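Local coordinates for protein putative prolyl-tRNA synthetase (Leishmania major, PDB 5XIL) that probably catalyses the ATP-dependent attachment of L-proline to tRNA(Pro), releasing AMP and diphosphate, through the synthetase core and anticodon-binding domains held in this chain, at residues A[267-270]-A[271-275]; A[276-280]-A[281-285]; A[392-395]-A[396-400]. All blocks are in the same frame, centred on the assembly; numbering follows the deposited sequence. Where two conformers were deposited one is given.

How the interactions relate
Interactions 1 and 2 follow each other along the chain: the helix of 267-275 runs straight into the loop of 276-285, which, with its turn at 278-281, folds back against it. Their centres are 11 Å apart and they touch through M272, whose SD is 3.5 Å from P285 CD and whose CE is 3.8 Å from M282 CE. Interaction 3, in helix 387-412, touches neither, its nearest atoms being about 5 Å from interaction 2 and about 9 Å from interaction 1. M402, further along that helix, meets H276, V283 and P285. Toward the magnesium site, the side chains of M274 and N279 lie about 8 and 9 Å from that of E219, whereas interaction 3 is remote from the annotated sites.

Interaction 1 of 3, residues A[267-270]-A[271-275]; sequences RVIG and VMIMV
R267 to M274 form about two turns of one α-helix, held by four successive i to i+4 bonds; the first, V271 N to R267 O, is 3.0 Å long and nearly straight at nitrogen (171°). Side chains one turn apart then meet along its surface. The aliphatic part of R267 runs beside V271, whose CG2 comes 4.0 Å from R267 CG; with CG1 trans to its backbone N (chi1 172°), V271 turns CG2 back against the preceding turn. I269 and I273 repeat this pairing, I269 CG2 lying 4.0 Å from I273 CD1; the branched isoleucines give each turn a methyl that can meet its neighbour one turn on. M272 bends at its last torsion (chi3 70°), which brings its CE methyl to 4.3 Å from I269 CG2. G270 O accepts the M274 N-H, and M274 CG lies 3.2 Å from that oxygen. The charged end of R267 turns away from these apolar contacts to give hydrogen bonds to Q226 O and I151 O. An arginine at the start of a helix that follows a core strand fits motif 3 of class II synthetases. The helix is wrapped on several sides: Y17 and I21 of helix 13-23 cover I273, F13 and Y17 cover M274, Y186 of helix 168-189 meets V268 and V271, and strand 210-218 supplies T216 against V271 and I218 against M274.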
loop_
_atom_site.group_PDB
_atom_site.type_symbol
_atom_site.label_atom_id
_atom_site.label_comp_id
_atom_site.label_asym_id
_atom_site.label_seq_id
_atom_site.Cartn_x
_atom_site.Cartn_y
_atom_site.Cartn_z
ATOM N N ARG A 267 -9.604 -12.955 -1.507
ATOM C CA ARG A 267 -10.492 -13.795 -2.255
ATOM C C ARG A 267 -10.550 -13.412 -3.761
ATOM O O ARG A 267 -10.778 -14.287 -4.626
ATOM C CB ARG A 267 -11.904 -13.809 -1.668
ATOM C CG ARG A 267 -12.928 -14.362 -2.649
ATOM C CD ARG A 267 -14.297 -14.361 -2.101
ATOM N NE ARG A 267 -14.312 -15.403 -1.101
ATOM C CZ ARG A 267 -15.402 -15.821 -0.518
ATOM N NH1 ARG A 267 -16.553 -15.276 -0.847
ATOM N NH2 ARG A 267 -15.314 -16.788 0.385
ATOM N N VAL A 268 -10.349 -12.096 -4.083
ATOM C CA VAL A 268 -10.386 -11.736 -5.472
ATOM C C VAL A 268 -9.368 -12.547 -6.274
ATOM O O VAL A 268 -9.601 -12.814 -7.483
ATOM C CB VAL A 268 -10.196 -10.206 -5.733
ATOM C CG1 VAL A 268 -11.196 -9.338 -4.990
ATOM C CG2 VAL A 268 -8.810 -9.793 -5.376
ATOM N N ILE A 269 -8.248 -12.910 -5.672
ATOM C CA ILE A 269 -7.211 -13.608 -6.395
ATOM C C ILE A 269 -7.705 -15.042 -6.728
ATOM O O ILE A 269 -7.495 -15.543 -7.815
ATOM C CB ILE A 269 -5.873 -13.674 -5.587
ATOM C CG1 ILE A 269 -5.350 -12.230 -5.310
ATOM C CG2 ILE A 269 -4.865 -14.580 -6.275
ATOM C CD1 ILE A 269 -4.182 -12.207 -4.415
ATOM N N GLY A 270 -8.288 -15.709 -5.742
ATOM C CA GLY A 270 -8.831 -17.052 -5.971
ATOM C C GLY A 270 -9.923 -17.048 -7.059
ATOM O O GLY A 270 -9.957 -17.931 -7.911
ATOM N N VAL A 271 -10.818 -16.078 -7.038
ATOM C CA VAL A 271 -11.855 -15.954 -8.052
ATOM C C VAL A 271 -11.224 -15.834 -9.449
ATOM O O VAL A 271 -11.588 -16.520 -10.387
ATOM C CB VAL A 271 -12.798 -14.770 -7.784
ATOM C CG1 VAL A 271 -13.770 -14.520 -8.930
ATOM C CG2 VAL A 271 -13.643 -15.008 -6.505
ATOM N N MET A 272 -10.257 -14.965 -9.528
ATOM C CA MET A 272 -9.509 -14.717 -10.778
ATOM C C MET A 272 -8.903 -15.987 -11.359
ATOM O O MET A 272 -9.073 -16.256 -12.542
ATOM C CB MET A 272 -8.468 -13.618 -10.521
ATOM C CG MET A 272 -7.631 -13.295 -11.761
ATOM S SD MET A 272 -6.152 -12.357 -11.307
ATOM C CE MET A 272 -5.150 -13.467 -10.455
ATOM N N ILE A 273 -8.249 -16.766 -10.524
ATOM C CA ILE A 273 -7.687 -18.063 -10.912
ATOM C C ILE A 273 -8.725 -19.032 -11.390
ATOM O O ILE A 273 -8.614 -19.611 -12.477
ATOM C CB ILE A 273 -6.917 -18.669 -9.746
ATOM C CG1 ILE A 273 -5.660 -17.847 -9.399
ATOM C CG2 ILE A 273 -6.499 -20.120 -10.055
ATOM C CD1 ILE A 273 -5.175 -18.119 -8.006
ATOM N N MET A 274 -9.810 -19.112 -10.640
ATOM C CA MET A 274 -10.868 -20.053 -10.946
ATOM C C MET A 274 -11.600 -19.672 -12.218
ATOM O O MET A 274 -12.103 -20.566 -12.974
ATOM C CB MET A 274 -11.862 -20.077 -9.777
ATOM C CG MET A 274 -11.304 -20.743 -8.574
ATOM S SD MET A 274 -12.473 -21.080 -7.306
ATOM C CE MET A 274 -11.221 -21.748 -6.216
ATOM N N VAL A 275 -11.713 -18.375 -12.469
ATOM C CA VAL A 275 -12.441 -17.900 -13.644
ATOM C C VAL A 275 -11.619 -18.056 -14.939
ATOM O O VAL A 275 -12.131 -18.499 -15.980
ATOM C CB VAL A 275 -12.941 -16.448 -13.443
ATOM C CG1 VAL A 275 -13.510 -15.885 -14.743
ATOM C CG2 VAL A 275 -14.015 -16.405 -12.352
#

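Interaction 2 of 3, residues A[276-280]-A[281-285]; sequences HGDNR and GMVMP
A type I β-turn from D278 to G281 reverses the chain just after helix 267-276 and is closed by a single antiparallel, hydrogen-bonded bridge between its end residues. D278 N donates to G281 O at 2.8 Å, and G281 N returns a bond to D278 O at 3.1 Å. The D278 side chain reinforces the turn from within. Its CG takes the crowded position between backbone N and carbonyl carbon (chi1 67°), which places OD1 over the turn, where R280 N meets it at 2.9 Å from above the carboxylate plane; G281 N adds only a weak bond to the same oxygen. The short side chain of aspartate suits this task, while its other oxygen, OD2, forms a salt bridge with R373. With the phi of G281 at 138°, a β-carbon here would run into the carbonyl oxygen of R280, so glycine suits the place. Beyond the turn, V283 folds over the end of the helix: its CG2 lies 3.4 Å from H276 O and 3.6 Å from D278 OD2. The ring of H276 leans obliquely on the proline, CD2 being 3.8 Å from P285 CG, and its NE2 is hydrogen-bonded to L190 O. V283 N is buried here with no partner in the model. R280 points outward to a salt bridge with E348, and in the returning segment M282 pairs with V349 and M284 with G351 through backbone hydrogen bonds. An aspartate in first position whose carboxylate accepts from the N-H two residues on is an Asx turn, a common companion of type I turns at tight chain reversals.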
loop_
_atom_site.group_PDB
_atom_site.type_symbol
_atom_site.label_atom_id
_atom_site.label_comp_id
_atom_site.label_asym_id
_atom_site.label_seq_id
_atom_site.Cartn_x
_atom_site.Cartn_y
_atom_site.Cartn_z
ATOM N N HIS A 276 -10.338 -17.744 -14.886
ATOM C CA HIS A 276 -9.547 -17.663 -16.125
ATOM C C HIS A 276 -8.603 -18.793 -16.404
ATOM O O HIS A 276 -8.150 -18.960 -17.562
ATOM C CB HIS A 276 -8.727 -16.373 -16.106
ATOM C CG HIS A 276 -9.537 -15.138 -16.145
ATOM N ND1 HIS A 276 -10.381 -14.804 -17.183
ATOM C CD2 HIS A 276 -9.583 -14.122 -15.285
ATOM C CE1 HIS A 276 -10.903 -13.628 -16.947
ATOM N NE2 HIS A 276 -10.470 -13.220 -15.770
ATOM N N GLY A 277 -8.243 -19.542 -15.391
ATOM C CA GLY A 277 -7.285 -20.602 -15.516
ATOM C C GLY A 277 -7.854 -21.633 -16.459
ATOM O O GLY A 277 -9.078 -21.775 -16.590
ATOM N N ASP A 278 -6.973 -22.332 -17.188
ATOM C CA ASP A 278 -7.445 -23.360 -18.124
ATOM C C ASP A 278 -6.701 -24.643 -17.928
ATOM O O ASP A 278 -5.952 -24.821 -16.931
ATOM C CB ASP A 278 -7.411 -22.837 -19.550
ATOM C CG ASP A 278 -5.956 -22.587 -20.070
ATOM O OD1 ASP A 278 -5.071 -23.053 -19.413
ATOM O OD2 ASP A 278 -5.833 -21.848 -21.114
ATOM N N ASN A 279 -6.909 -25.617 -18.843
ATOM C CA ASN A 279 -6.229 -26.903 -18.621
ATOM C C ASN A 279 -4.704 -26.929 -18.832
ATOM O O ASN A 279 -4.006 -27.886 -18.425
ATOM C CB ASN A 279 -6.974 -28.023 -19.361
ATOM C CG ASN A 279 -8.305 -28.312 -18.684
ATOM O OD1 ASN A 279 -8.418 -28.111 -17.493
ATOM N ND2 ASN A 279 -9.318 -28.602 -19.449
ATOM N N ARG A 280 -4.173 -25.814 -19.334
ATOM C CA ARG A 280 -2.720 -25.643 -19.458
ATOM C C ARG A 280 -2.117 -24.866 -18.279
ATOM O O ARG A 280 -0.890 -24.783 -18.161
ATOM C CB ARG A 280 -2.422 -24.923 -20.797
ATOM C CG ARG A 280 -2.912 -25.698 -22.012
ATOM C CD ARG A 280 -2.930 -24.837 -23.264
ATOM N NE ARG A 280 -1.569 -24.762 -23.765
ATOM C CZ ARG A 280 -0.947 -25.738 -24.427
ATOM N NH1 ARG A 280 -1.574 -26.878 -24.740
ATOM N NH2 ARG A 280 0.320 -25.566 -24.796
ATOM N N GLY A 281 -2.950 -24.287 -17.398
ATOM C CA GLY A 281 -2.442 -23.590 -16.229
ATOM C C GLY A 281 -3.173 -22.297 -15.959
ATOM O O GLY A 281 -4.269 -22.052 -16.476
ATOM N N MET A 282 -2.491 -21.420 -15.251
ATOM C CA MET A 282 -3.031 -20.054 -15.044
ATOM C C MET A 282 -3.052 -19.230 -16.361
ATOM O O MET A 282 -2.311 -19.510 -17.301
ATOM C CB MET A 282 -2.201 -19.398 -13.953
ATOM C CG MET A 282 -2.689 -18.012 -13.512
ATOM S SD MET A 282 -4.455 -18.046 -13.133
ATOM C CE MET A 282 -4.962 -16.316 -12.944
ATOM N N VAL A 283 -3.967 -18.296 -16.461
ATOM C CA VAL A 283 -4.026 -17.318 -17.499
ATOM C C VAL A 283 -4.152 -15.978 -16.737
ATOM O O VAL A 283 -5.217 -15.706 -16.159
ATOM C CB VAL A 283 -5.228 -17.530 -18.444
ATOM C CG1 VAL A 283 -5.314 -16.452 -19.506
ATOM C CG2 VAL A 283 -5.186 -18.927 -19.123
ATOM N N MET A 284 -3.100 -15.168 -16.700
ATOM C CA MET A 284 -3.088 -13.960 -15.877
ATOM C C MET A 284 -3.724 -12.805 -16.648
ATOM O O MET A 284 -3.256 -12.463 -17.741
ATOM C CB MET A 284 -1.641 -13.670 -15.423
ATOM C CG MET A 284 -1.376 -12.670 -14.299
ATOM S SD MET A 284 -2.271 -13.055 -12.780
ATOM C CE MET A 284 -1.220 -14.190 -11.909
ATOM N N PRO A 285 -4.748 -12.166 -16.071
ATOM C CA PRO A 285 -5.204 -10.938 -16.675
ATOM C C PRO A 285 -4.015 -9.938 -16.782
ATOM O O PRO A 285 -3.263 -9.723 -15.817
ATOM C CB PRO A 285 -6.276 -10.430 -15.674
ATOM C CG PRO A 285 -6.707 -11.655 -14.989
ATOM C CD PRO A 285 -5.444 -12.403 -14.782
#

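Interaction 3 of 3, residues A[392-395]-A[396-400]; sequences AALL and EDVHA
The two flat groups, the carboxylate of E396 and the imidazole of H399, both sit beyond aliphatic carbons that meet the preceding turn, E396 CG at 3.7 Å from A392 O and H399 CB, more lightly, at 3.9 Å from L395 O. In E396 a bend at chi2 (-69°) turns the carboxylate from CG toward the side of L395 O. There OE1 forms a salt bridge with R287, for which the length and charge of glutamate are suited; a water modelled between OE2 and L395 O stands too close to OE2 to be relied on. With CG of H399 trans to the backbone N (chi1 -180°), its imidazole leads away from the preceding turn, and NE2 makes a weak hydrogen bond to E187 O while the side chain touches A191 and R287. All of this belongs to helix 387-412, which packs against strands 354-358 and 367-372 of the mixed sheet in the anticodon-binding domain. Its backbone is regular: V398 N reaches L394 O at 2.8 Å and H399 N reaches L395 O at 3.1 Å. E396 N is shared, with its main bond to A392 O at 3.1 Å and a weak second one to A393 O. The apolar side of the helix carries L394, L395 and V398. V398 CG2, turned back beside its own nitrogen, lies 3.2 Å from L394 O and 4.5 Å from L394 CD1, so that this branch packs beside the carbonyl that accepts the V398 N-H. L394 goes on to V370 and L354, V398 to V372 and H374, and L395 meets P353 and L354 at the start of strand 354-358.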
loop_
_atom_site.group_PDB
_atom_site.type_symbol
_atom_site.label_atom_id
_atom_site.label_comp_id
_atom_site.label_asym_id
_atom_site.label_seq_id
_atom_site.Cartn_x
_atom_site.Cartn_y
_atom_site.Cartn_z
ATOM N N ALA A 392 1.590 -3.037 -26.169
ATOM C CA ALA A 392 0.673 -2.533 -25.157
ATOM C C ALA A 392 -0.738 -2.612 -25.672
ATOM O O ALA A 392 -1.690 -2.939 -24.894
ATOM C CB ALA A 392 1.032 -1.118 -24.765
ATOM N N ALA A 393 -0.957 -2.350 -26.965
ATOM C CA ALA A 393 -2.317 -2.491 -27.479
ATOM C C ALA A 393 -2.780 -3.931 -27.516
ATOM O O ALA A 393 -3.964 -4.222 -27.251
ATOM C CB ALA A 393 -2.549 -1.815 -28.835
ATOM N N LEU A 394 -1.894 -4.840 -27.878
ATOM C CA LEU A 394 -2.241 -6.225 -27.842
ATOM C C LEU A 394 -2.611 -6.704 -26.391
ATOM O O LEU A 394 -3.547 -7.517 -26.236
ATOM C CB LEU A 394 -1.107 -7.057 -28.326
ATOM C CG LEU A 394 -1.300 -8.541 -28.367
ATOM C CD1 LEU A 394 -2.627 -8.956 -28.980
ATOM C CD2 LEU A 394 -0.105 -9.107 -29.156
ATOM N N LEU A 395 -1.869 -6.215 -25.418
ATOM C CA LEU A 395 -2.248 -6.488 -23.992
ATOM C C LEU A 395 -3.629 -5.911 -23.639
ATOM O O LEU A 395 -4.382 -6.505 -22.860
ATOM C CB LEU A 395 -1.191 -5.968 -23.058
ATOM C CG LEU A 395 0.092 -6.759 -23.078
ATOM C CD1 LEU A 395 1.153 -5.871 -22.380
ATOM C CD2 LEU A 395 -0.009 -8.165 -22.456
ATOM N N GLU A 396 -4.050 -4.795 -24.216
ATOM C CA GLU A 396 -5.378 -4.299 -23.921
ATOM C C GLU A 396 -6.406 -5.154 -24.591
ATOM O O GLU A 396 -7.488 -5.373 -24.044
ATOM C CB GLU A 396 -5.521 -2.803 -24.301
ATOM C CG GLU A 396 -4.875 -1.907 -23.288
ATOM C CD GLU A 396 -5.637 -1.912 -21.945
ATOM O OE1 GLU A 396 -6.696 -1.273 -21.838
ATOM O OE2 GLU A 396 -5.198 -2.559 -20.982
ATOM N N ASP A 397 -6.119 -5.647 -25.808
ATOM C CA ASP A 397 -7.025 -6.581 -26.455
ATOM C C ASP A 397 -7.148 -7.892 -25.683
ATOM O O ASP A 397 -8.252 -8.451 -25.569
ATOM C CB ASP A 397 -6.609 -6.860 -27.911
ATOM C CG ASP A 397 -7.540 -7.801 -28.566
ATOM O OD1 ASP A 397 -8.731 -7.461 -28.773
ATOM O OD2 ASP A 397 -7.100 -8.926 -28.786
ATOM N N VAL A 398 -6.036 -8.381 -25.186
ATOM C CA VAL A 398 -6.070 -9.541 -24.332
ATOM C C VAL A 398 -7.043 -9.332 -23.131
ATOM O O VAL A 398 -7.888 -10.236 -22.894
ATOM C CB VAL A 398 -4.700 -9.920 -23.828
ATOM C CG1 VAL A 398 -4.816 -10.951 -22.659
ATOM C CG2 VAL A 398 -3.829 -10.478 -24.965
ATOM N N HIS A 399 -6.910 -8.227 -22.420
ATOM C CA HIS A 399 -7.886 -7.915 -21.350
ATOM C C HIS A 399 -9.328 -8.010 -21.858
ATOM O O HIS A 399 -10.196 -8.714 -21.251
ATOM C CB HIS A 399 -7.699 -6.532 -20.766
ATOM C CG HIS A 399 -8.672 -6.208 -19.678
ATOM N ND1 HIS A 399 -8.467 -6.611 -18.363
ATOM C CD2 HIS A 399 -9.904 -5.651 -19.712
ATOM C CE1 HIS A 399 -9.511 -6.254 -17.632
ATOM N NE2 HIS A 399 -10.416 -5.712 -18.428
ATOM N N ALA A 400 -9.595 -7.317 -22.951
ATOM C CA ALA A 400 -10.919 -7.271 -23.509
ATOM C C ALA A 400 -11.455 -8.650 -23.850
ATOM O O ALA A 400 -12.638 -8.943 -23.596
ATOM C CB ALA A 400 -11.012 -6.322 -24.734
HETATM O O HOH W 1 -4.268 -4.779 -20.583
#